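Local coordinates for protein PppA (Pseudomonas aeruginosa, PDB 6JKV) that probably acts as a metal-dependent serine/threonine phosphatase of the PP2C family, binds manganese, and regulates the type VI secretion system, at residues L143-G148 against D207-C212; S27-A32 against L257-F262. All blocks are in the same frame, centred on the assembly; numbering follows the deposited sequence.

Interactions 1 and 2 are two antiparallel strand pairings of one five-stranded sheet. The strands 208-212 and 254-261 are neighbours in it, so the two contacts, whose centres lie about 10 Å apart, join directly: Phe209 N lies 2.8 Å from Val259 O, a probable hydrogen bond. Interaction 1 is almost wholly buried, between two inner strands, and packs leucines, a tyrosine and a phenylalanine on the two faces, with an arginine-aspartate salt bridge at one end. Interaction 2 brings the edge strand 29-36 against the C-terminal strand; it is only partly buried, and its exposed end carries a beta bulge together with aromatic and arginine side chains.

Interaction 1 (L143-G148 against D207-C212); sequences LYRLRG and DSFLLC
Arg147 grips Asp207 in a side-on salt bridge of two hydrogen bonds, with Arg147 NE 2.9 Å from Asp207 OD1 and NH2 2.7 Å from OD2. Both oxygens lie close to the guanidinium plane, yet the two flat groups are turned 31° against each other; OD2 receives its bond on the syn lone pair, whereas NE approaches OD1 on the syn side but out of the carboxylate plane. The bend at chi3 (-78°) in an otherwise extended Arg147 swings the guanidinium over to Asp207. The pair is further fixed from outside, since NH2 also bonds His202 O and OD2 accepts from Leu204 N. Arg145 lies alongside Phe209, its CD 3.9 Å from Phe209 CE1, and its NH1 reaches Asp207 OD2 through a water, while NH2 forms a salt bridge with Glu152.

Strands 143-147 and 208-212, with Asp207 just ahead of the second, are antiparallel neighbours in one of the two five-stranded sheets of the helix-flanked PP2C beta sandwich. Tyr144-Leu210 and Leu146-Ser208 are hydrogen-bonded pairs. The Tyr144 N to Leu210 O bond (2.8 Å) is nearly straight, but Leu146 N comes to Ser208 O from above the carbonyl plane.

On the side of the sheet that carries Arg145 and Phe209, Leu143 and Leu211 point the same way, CD1 to CD1 at 3.8 Å, and Leu201 of the second sheet packs on Leu143 and Phe209. On the other side Tyr144 CD1 lies 4.0 Å from Leu210 CD2. Cys212 SG sits at the tyrosine ring edge, 4.2 Å from Tyr144 CE1. Helix 222-229 packs against Tyr144, Leu146 and Leu210 there, and the Cys212 side chain is about 10 Å from a bound manganese ion.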
ATOM      1  N   LEU A 143      -1.844  -2.302   5.164  1.00 16.23           N
ATOM      2  CA  LEU A 143      -3.316  -2.359   5.080  1.00 15.83           C
ATOM      3  C   LEU A 143      -3.877  -2.570   6.486  1.00 16.00           C
ATOM      4  O   LEU A 143      -3.430  -3.513   7.183  1.00 15.05           O
ATOM      5  CB  LEU A 143      -3.750  -3.491   4.160  1.00 16.00           C
ATOM      6  CG  LEU A 143      -5.239  -3.801   4.240  1.00 16.45           C
ATOM      7  CD1 LEU A 143      -6.038  -2.759   3.469  1.00 16.15           C
ATOM      8  CD2 LEU A 143      -5.523  -5.201   3.745  1.00 17.42           C
ATOM      9  N   TYR A 144      -4.824  -1.715   6.863  1.00 15.89           N
ATOM     10  CA  TYR A 144      -5.630  -1.842   8.095  1.00 16.78           C
ATOM     11  C   TYR A 144      -7.093  -2.084   7.726  1.00 16.99           C
ATOM     12  O   TYR A 144      -7.542  -1.637   6.662  1.00 16.77           O
ATOM     13  CB  TYR A 144      -5.560  -0.572   8.937  1.00 17.16           C
ATOM     14  CG  TYR A 144      -4.218  -0.234   9.530  1.00 18.48           C
ATOM     15  CD1 TYR A 144      -3.275   0.472   8.798  1.00 18.23           C
ATOM     16  CD2 TYR A 144      -3.915  -0.562  10.839  1.00 18.63           C
ATOM     17  CE1 TYR A 144      -2.055   0.818   9.353  1.00 18.57           C
ATOM     18  CE2 TYR A 144      -2.702  -0.221  11.406  1.00 19.20           C
ATOM     19  CZ  TYR A 144      -1.770   0.475  10.661  1.00 18.75           C
ATOM     20  OH  TYR A 144      -0.574   0.838  11.214  1.00 19.96           O
ATOM     21  N   ARG A 145      -7.816  -2.759   8.611  1.00 17.66           N
ATOM     22  CA  ARG A 145      -9.287  -2.880   8.503  1.00 18.40           C
ATOM     23  C   ARG A 145      -9.929  -2.226   9.722  1.00 20.03           C
ATOM     24  O   ARG A 145      -9.519  -2.536  10.842  1.00 23.14           O
ATOM     25  CB  ARG A 145      -9.709  -4.341   8.380  1.00 18.73           C
ATOM     26  CG  ARG A 145     -11.208  -4.542   8.566  1.00 18.73           C
ATOM     27  CD  ARG A 145     -11.660  -5.956   8.318  1.00 19.27           C
ATOM     28  NE  ARG A 145     -11.081  -6.867   9.287  1.00 19.77           N
ATOM     29  CZ  ARG A 145     -11.182  -8.187   9.231  1.00 20.58           C
ATOM     30  NH1 ARG A 145     -11.843  -8.760   8.238  1.00 20.98           N
ATOM     31  NH2 ARG A 145     -10.588  -8.926  10.149  1.00 21.10           N
ATOM     32  N   LEU A 146     -10.896  -1.342   9.489  1.00 19.32           N
ATOM     33  CA  LEU A 146     -11.781  -0.812  10.545  1.00 19.00           C
ATOM     34  C   LEU A 146     -13.109  -1.558  10.474  1.00 19.24           C
ATOM     35  O   LEU A 146     -13.788  -1.488   9.430  1.00 19.73           O
ATOM     36  CB  LEU A 146     -11.985   0.690  10.350  1.00 19.04           C
ATOM     37  CG  LEU A 146     -12.791   1.376  11.448  1.00 19.57           C
ATOM     38  CD1 LEU A 146     -11.929   1.578  12.680  1.00 20.66           C
ATOM     39  CD2 LEU A 146     -13.344   2.703  10.965  1.00 19.24           C
ATOM     40  N   ARG A 147     -13.457  -2.251  11.552  1.00 19.26           N
ATOM     41  CA  ARG A 147     -14.733  -2.980  11.682  1.00 20.00           C
ATOM     42  C   ARG A 147     -15.300  -2.728  13.079  1.00 20.89           C
ATOM     43  O   ARG A 147     -14.569  -2.911  14.059  1.00 19.44           O
ATOM     44  CB  ARG A 147     -14.510  -4.471  11.431  1.00 20.97           C
ATOM     45  CG  ARG A 147     -15.739  -5.331  11.681  1.00 22.02           C
ATOM     46  CD  ARG A 147     -15.427  -6.782  11.371  1.00 21.75           C
ATOM     47  NE  ARG A 147     -15.433  -7.063   9.943  1.00 21.42           N
ATOM     48  CZ  ARG A 147     -15.157  -8.248   9.397  1.00 20.29           C
ATOM     49  NH1 ARG A 147     -14.828  -9.274  10.160  1.00 20.73           N
ATOM     50  NH2 ARG A 147     -15.210  -8.407   8.088  1.00 19.33           N
ATOM     51  N   GLY A 148     -16.566  -2.316  13.147  1.00 22.45           N
ATOM     52  CA  GLY A 148     -17.248  -1.994  14.414  1.00 23.63           C
ATOM     53  C   GLY A 148     -16.489  -0.963  15.233  1.00 23.80           C
ATOM     54  O   GLY A 148     -16.462  -1.093  16.463  1.00 26.07           O
ATOM     55  N   ASP A 207     -17.547  -2.428   6.638  1.00 18.77           N
ATOM     56  CA  ASP A 207     -16.078  -2.563   6.784  1.00 18.29           C
ATOM     57  C   ASP A 207     -15.405  -1.385   6.088  1.00 16.80           C
ATOM     58  O   ASP A 207     -15.919  -0.945   5.051  1.00 16.84           O
ATOM     59  CB  ASP A 207     -15.545  -3.863   6.183  1.00 17.74           C
ATOM     60  CG  ASP A 207     -15.801  -5.083   7.045  1.00 19.08           C
ATOM     61  OD1 ASP A 207     -16.369  -4.922   8.145  1.00 19.20           O
ATOM     62  OD2 ASP A 207     -15.436  -6.195   6.600  1.00 19.44           O
ATOM     63  N   SER A 208     -14.304  -0.909   6.666  1.00 16.48           N
ATOM     64  CA  SER A 208     -13.408   0.117   6.084  1.00 17.42           C
ATOM     65  C   SER A 208     -12.000  -0.462   5.997  1.00 16.30           C
ATOM     66  O   SER A 208     -11.662  -1.346   6.811  1.00 16.70           O
ATOM     67  CB  SER A 208     -13.393   1.379   6.901  1.00 18.31           C
ATOM     68  OG  SER A 208     -14.377   2.283   6.442  1.00 20.66           O
ATOM     69  N   PHE A 209     -11.218   0.055   5.059  1.00 15.34           N
ATOM     70  CA  PHE A 209      -9.823  -0.372   4.821  1.00 16.05           C
ATOM     71  C   PHE A 209      -8.973   0.861   4.577  1.00 16.27           C
ATOM     72  O   PHE A 209      -9.438   1.799   3.918  1.00 17.09           O
ATOM     73  CB  PHE A 209      -9.739  -1.331   3.635  1.00 16.05           C
ATOM     74  CG  PHE A 209     -10.611  -2.544   3.782  1.00 14.72           C
ATOM     75  CD1 PHE A 209     -10.175  -3.642   4.495  1.00 14.54           C
ATOM     76  CD2 PHE A 209     -11.869  -2.580   3.207  1.00 15.74           C
ATOM     77  CE1 PHE A 209     -10.978  -4.763   4.626  1.00 15.24           C
ATOM     78  CE2 PHE A 209     -12.669  -3.705   3.331  1.00 15.87           C
ATOM     79  CZ  PHE A 209     -12.222  -4.791   4.039  1.00 15.63           C
ATOM     80  N   LEU A 210      -7.758   0.837   5.106  1.00 15.92           N
ATOM     81  CA  LEU A 210      -6.745   1.880   4.857  1.00 15.92           C
ATOM     82  C   LEU A 210      -5.482   1.221   4.312  1.00 14.82           C
ATOM     83  O   LEU A 210      -4.915   0.365   5.007  1.00 14.36           O
ATOM     84  CB  LEU A 210      -6.443   2.627   6.157  1.00 16.91           C
ATOM     85  CG  LEU A 210      -5.203   3.515   6.089  1.00 17.09           C
ATOM     86  CD1 LEU A 210      -5.485   4.740   5.234  1.00 17.09           C
ATOM     87  CD2 LEU A 210      -4.735   3.914   7.477  1.00 17.21           C
ATOM     88  N   LEU A 211      -5.103   1.608   3.100  1.00 15.35           N
ATOM     89  CA  LEU A 211      -3.768   1.346   2.522  1.00 15.30           C
ATOM     90  C   LEU A 211      -2.941   2.621   2.694  1.00 15.73           C
ATOM     91  O   LEU A 211      -3.442   3.732   2.368  1.00 15.20           O
ATOM     92  CB  LEU A 211      -3.909   0.975   1.045  1.00 15.28           C
ATOM     93  CG  LEU A 211      -4.662  -0.318   0.733  1.00 16.07           C
ATOM     94  CD1 LEU A 211      -6.174  -0.137   0.789  1.00 17.29           C
ATOM     95  CD2 LEU A 211      -4.259  -0.826  -0.647  1.00 17.15           C
ATOM     96  N   CYS A 212      -1.717   2.496   3.194  1.00 15.88           N
ATOM     97  CA  CYS A 212      -0.884   3.693   3.437  1.00 16.81           C
ATOM     98  C   CYS A 212       0.596   3.353   3.327  1.00 16.72           C
ATOM     99  O   CYS A 212       0.981   2.177   3.489  1.00 15.84           O
ATOM    100  CB  CYS A 212      -1.203   4.335   4.785  1.00 17.78           C
ATOM    101  SG  CYS A 212      -0.713   3.377   6.244  1.00 17.12           S
TER
HETATM  102  O   HOH W   1     -12.994  -7.831   5.725  1.00 25.32           O
HETATM  103  O   HOH W   2     -15.773   0.747   8.914  1.00 28.53           O

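Interaction 2 (S27-A32 against L257-F262); sequences SYYRSA and LVVRAF
Arg30 crosses obliquely at the edge of the Phe262 ring, and its chain can be followed along that rim. CB starts 3.8 Å from Phe262 CE1, CG stays beside the same atom, CD is equally near Phe262 CE1 and CZ, and NE is 4.0 Å from Phe262 CZ. Beyond it the guanidinium turns its edge to that carbon, its plane 74° from the ring. Further back along the same ring edge, Phe262 CD1 lies 4.1 Å from Tyr28 CD2, the two side chains pointing the same way.

The strands pair antiparallel, joining edge strand 29-36 to strand 254-261 in one sheet of the PP2C beta sandwich, so that the N-terminal part of the modelled chain meets its C-terminal residue. Ser27 and Tyr28 both face Phe262 in a classic beta bulge: Phe262 O accepts from Ser27 N at 2.6 Å and from Tyr28 N at 3.3 Å.

On the face opposite Arg30 and Arg260, Tyr29 CE1 rests 3.7 Å from Ala261 CB, and its CD1 is close to Val259 CG1. This ring faces the second sheet, meeting Trp57, and Tyr29 OH hydrogen-bonds Gly130 O. Ser31 CB packs near Val259 CG2 (4.0 Å), while its OG, placed between the backbone N and carbonyl carbon (chi1 59°), hydrogen-bonds Asp50 OD1.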
ATOM      1  N   SER A  27     -22.444  -5.077  -1.363  1.00 22.58           N
ATOM      2  CA  SER A  27     -23.002  -4.571  -2.643  1.00 22.84           C
ATOM      3  C   SER A  27     -21.972  -3.731  -3.406  1.00 21.76           C
ATOM      4  O   SER A  27     -21.869  -3.913  -4.632  1.00 22.73           O
ATOM      5  CB  SER A  27     -24.253  -3.762  -2.403  1.00 23.99           C
ATOM      6  OG  SER A  27     -25.237  -4.521  -1.724  1.00 25.73           O
ATOM      7  N   TYR A  28     -21.265  -2.826  -2.727  1.00 20.68           N
ATOM      8  CA  TYR A  28     -20.569  -1.685  -3.374  1.00 20.09           C
ATOM      9  C   TYR A  28     -19.319  -1.316  -2.584  1.00 18.63           C
ATOM     10  O   TYR A  28     -19.308  -1.469  -1.352  1.00 19.21           O
ATOM     11  CB  TYR A  28     -21.520  -0.490  -3.468  1.00 20.74           C
ATOM     12  CG  TYR A  28     -20.984   0.728  -4.180  1.00 20.53           C
ATOM     13  CD1 TYR A  28     -20.905   0.768  -5.567  1.00 20.85           C
ATOM     14  CD2 TYR A  28     -20.580   1.854  -3.475  1.00 20.51           C
ATOM     15  CE1 TYR A  28     -20.438   1.890  -6.231  1.00 20.75           C
ATOM     16  CE2 TYR A  28     -20.101   2.981  -4.127  1.00 20.38           C
ATOM     17  CZ  TYR A  28     -20.028   3.000  -5.509  1.00 20.51           C
ATOM     18  OH  TYR A  28     -19.569   4.114  -6.150  1.00 19.70           O
ATOM     19  N   TYR A  29     -18.304  -0.833  -3.296  1.00 18.16           N
ATOM     20  CA  TYR A  29     -17.033  -0.341  -2.720  1.00 17.57           C
ATOM     21  C   TYR A  29     -16.845   1.120  -3.130  1.00 17.31           C
ATOM     22  O   TYR A  29     -16.847   1.393  -4.324  1.00 15.71           O
ATOM     23  CB  TYR A  29     -15.866  -1.207  -3.185  1.00 17.46           C
ATOM     24  CG  TYR A  29     -15.791  -2.556  -2.512  1.00 17.66           C
ATOM     25  CD1 TYR A  29     -15.234  -2.693  -1.249  1.00 17.17           C
ATOM     26  CD2 TYR A  29     -16.302  -3.692  -3.125  1.00 18.30           C
ATOM     27  CE1 TYR A  29     -15.161  -3.925  -0.618  1.00 16.86           C
ATOM     28  CE2 TYR A  29     -16.253  -4.927  -2.500  1.00 18.37           C
ATOM     29  CZ  TYR A  29     -15.684  -5.044  -1.243  1.00 17.73           C
ATOM     30  OH  TYR A  29     -15.662  -6.276  -0.659  1.00 17.84           O
ATOM     31  N   ARG A  30     -16.768   2.012  -2.140  1.00 18.92           N
ATOM     32  CA  ARG A  30     -16.351   3.425  -2.303  1.00 18.80           C
ATOM     33  C   ARG A  30     -14.878   3.524  -1.949  1.00 17.52           C
ATOM     34  O   ARG A  30     -14.459   2.840  -1.007  1.00 19.84           O
ATOM     35  CB  ARG A  30     -17.069   4.363  -1.336  1.00 20.26           C
ATOM     36  CG  ARG A  30     -18.272   5.073  -1.916  1.00 21.54           C
ATOM     37  CD  ARG A  30     -18.612   6.299  -1.097  1.00 22.43           C
ATOM     38  NE  ARG A  30     -20.043   6.581  -1.097  1.00 24.50           N
ATOM     39  CZ  ARG A  30     -20.669   7.390  -1.944  1.00 24.98           C
ATOM     40  NH1 ARG A  30     -20.009   8.025  -2.892  1.00 25.97           N
ATOM     41  NH2 ARG A  30     -21.971   7.563  -1.842  1.00 27.60           N
ATOM     42  N   SER A  31     -14.138   4.389  -2.635  1.00 17.34           N
ATOM     43  CA  SER A  31     -12.692   4.542  -2.378  1.00 17.43           C
ATOM     44  C   SER A  31     -12.246   5.953  -2.727  1.00 18.40           C
ATOM     45  O   SER A  31     -12.902   6.621  -3.537  1.00 19.35           O
ATOM     46  CB  SER A  31     -11.892   3.500  -3.129  1.00 16.38           C
ATOM     47  OG  SER A  31     -12.118   3.592  -4.529  1.00 15.52           O
ATOM     48  N   ALA A  32     -11.151   6.369  -2.112  1.00 18.61           N
ATOM     49  CA  ALA A  32     -10.498   7.664  -2.370  1.00 18.78           C
ATOM     50  C   ALA A  32      -9.028   7.534  -1.984  1.00 18.34           C
ATOM     51  O   ALA A  32      -8.706   6.742  -1.079  1.00 19.02           O
ATOM     52  CB  ALA A  32     -11.173   8.779  -1.599  1.00 18.66           C
ATOM     53  N   LEU A 257      -5.055   5.782   1.221  1.00 17.02           N
ATOM     54  CA  LEU A 257      -6.134   5.294   0.334  1.00 16.66           C
ATOM     55  C   LEU A 257      -7.141   4.554   1.207  1.00 16.72           C
ATOM     56  O   LEU A 257      -6.741   3.586   1.895  1.00 16.07           O
ATOM     57  CB  LEU A 257      -5.529   4.389  -0.739  1.00 15.53           C
ATOM     58  CG  LEU A 257      -6.360   4.219  -2.005  1.00 16.17           C
ATOM     59  CD1 LEU A 257      -5.465   3.949  -3.215  1.00 16.00           C
ATOM     60  CD2 LEU A 257      -7.361   3.094  -1.808  1.00 16.28           C
ATOM     61  N   VAL A 258      -8.388   5.023   1.207  1.00 16.77           N
ATOM     62  CA  VAL A 258      -9.464   4.459   2.064  1.00 16.85           C
ATOM     63  C   VAL A 258     -10.506   3.808   1.161  1.00 17.25           C
ATOM     64  O   VAL A 258     -10.882   4.407   0.139  1.00 18.56           O
ATOM     65  CB  VAL A 258     -10.070   5.510   3.011  1.00 17.37           C
ATOM     66  CG1 VAL A 258     -11.383   5.029   3.625  1.00 18.12           C
ATOM     67  CG2 VAL A 258      -9.073   5.867   4.098  1.00 16.60           C
ATOM     68  N   VAL A 259     -10.915   2.602   1.536  1.00 16.61           N
ATOM     69  CA  VAL A 259     -11.976   1.830   0.847  1.00 16.66           C
ATOM     70  C   VAL A 259     -13.061   1.529   1.879  1.00 17.11           C
ATOM     71  O   VAL A 259     -12.728   1.105   3.008  1.00 16.44           O
ATOM     72  CB  VAL A 259     -11.414   0.542   0.222  1.00 16.18           C
ATOM     73  CG1 VAL A 259     -12.478  -0.227  -0.542  1.00 16.32           C
ATOM     74  CG2 VAL A 259     -10.229   0.837  -0.685  1.00 17.36           C
ATOM     75  N   ARG A 260     -14.316   1.727   1.492  1.00 16.65           N
ATOM     76  CA  ARG A 260     -15.478   1.428   2.354  1.00 17.41           C
ATOM     77  C   ARG A 260     -16.426   0.484   1.616  1.00 17.56           C
ATOM     78  O   ARG A 260     -16.761   0.770   0.462  1.00 16.23           O
ATOM     79  CB  ARG A 260     -16.204   2.710   2.756  1.00 17.81           C
ATOM     80  CG  ARG A 260     -17.400   2.453   3.663  1.00 18.76           C
ATOM     81  CD  ARG A 260     -18.014   3.739   4.152  1.00 20.03           C
ATOM     82  NE  ARG A 260     -17.294   4.299   5.286  1.00 19.86           N
ATOM     83  CZ  ARG A 260     -17.419   3.884   6.535  1.00 20.61           C
ATOM     84  NH1 ARG A 260     -18.213   2.861   6.823  1.00 21.17           N
ATOM     85  NH2 ARG A 260     -16.747   4.498   7.497  1.00 20.48           N
ATOM     86  N   ALA A 261     -16.852  -0.585   2.293  1.00 18.51           N
ATOM     87  CA  ALA A 261     -17.789  -1.595   1.760  1.00 18.41           C
ATOM     88  C   ALA A 261     -19.214  -1.267   2.210  1.00 18.67           C
ATOM     89  O   ALA A 261     -19.386  -0.840   3.369  1.00 18.68           O
ATOM     90  CB  ALA A 261     -17.372  -2.964   2.221  1.00 18.76           C
ATOM     91  N   PHE A 262     -20.195  -1.492   1.329  1.00 19.31           N
ATOM     92  CA  PHE A 262     -21.641  -1.289   1.618  1.00 20.21           C
ATOM     93  C   PHE A 262     -22.426  -2.571   1.336  1.00 20.75           C
ATOM     94  O   PHE A 262     -22.019  -3.263   0.420  1.00 20.06           O
ATOM     95  CB  PHE A 262     -22.209  -0.123   0.806  1.00 20.79           C
ATOM     96  CG  PHE A 262     -21.578   1.215   1.096  1.00 21.15           C
ATOM     97  CD1 PHE A 262     -20.340   1.549   0.569  1.00 20.09           C
ATOM     98  CD2 PHE A 262     -22.226   2.145   1.899  1.00 22.66           C
ATOM     99  CE1 PHE A 262     -19.761   2.776   0.843  1.00 20.91           C
ATOM    100  CE2 PHE A 262     -21.651   3.380   2.164  1.00 22.19           C
ATOM    101  CZ  PHE A 262     -20.419   3.694   1.636  1.00 21.50           C
TER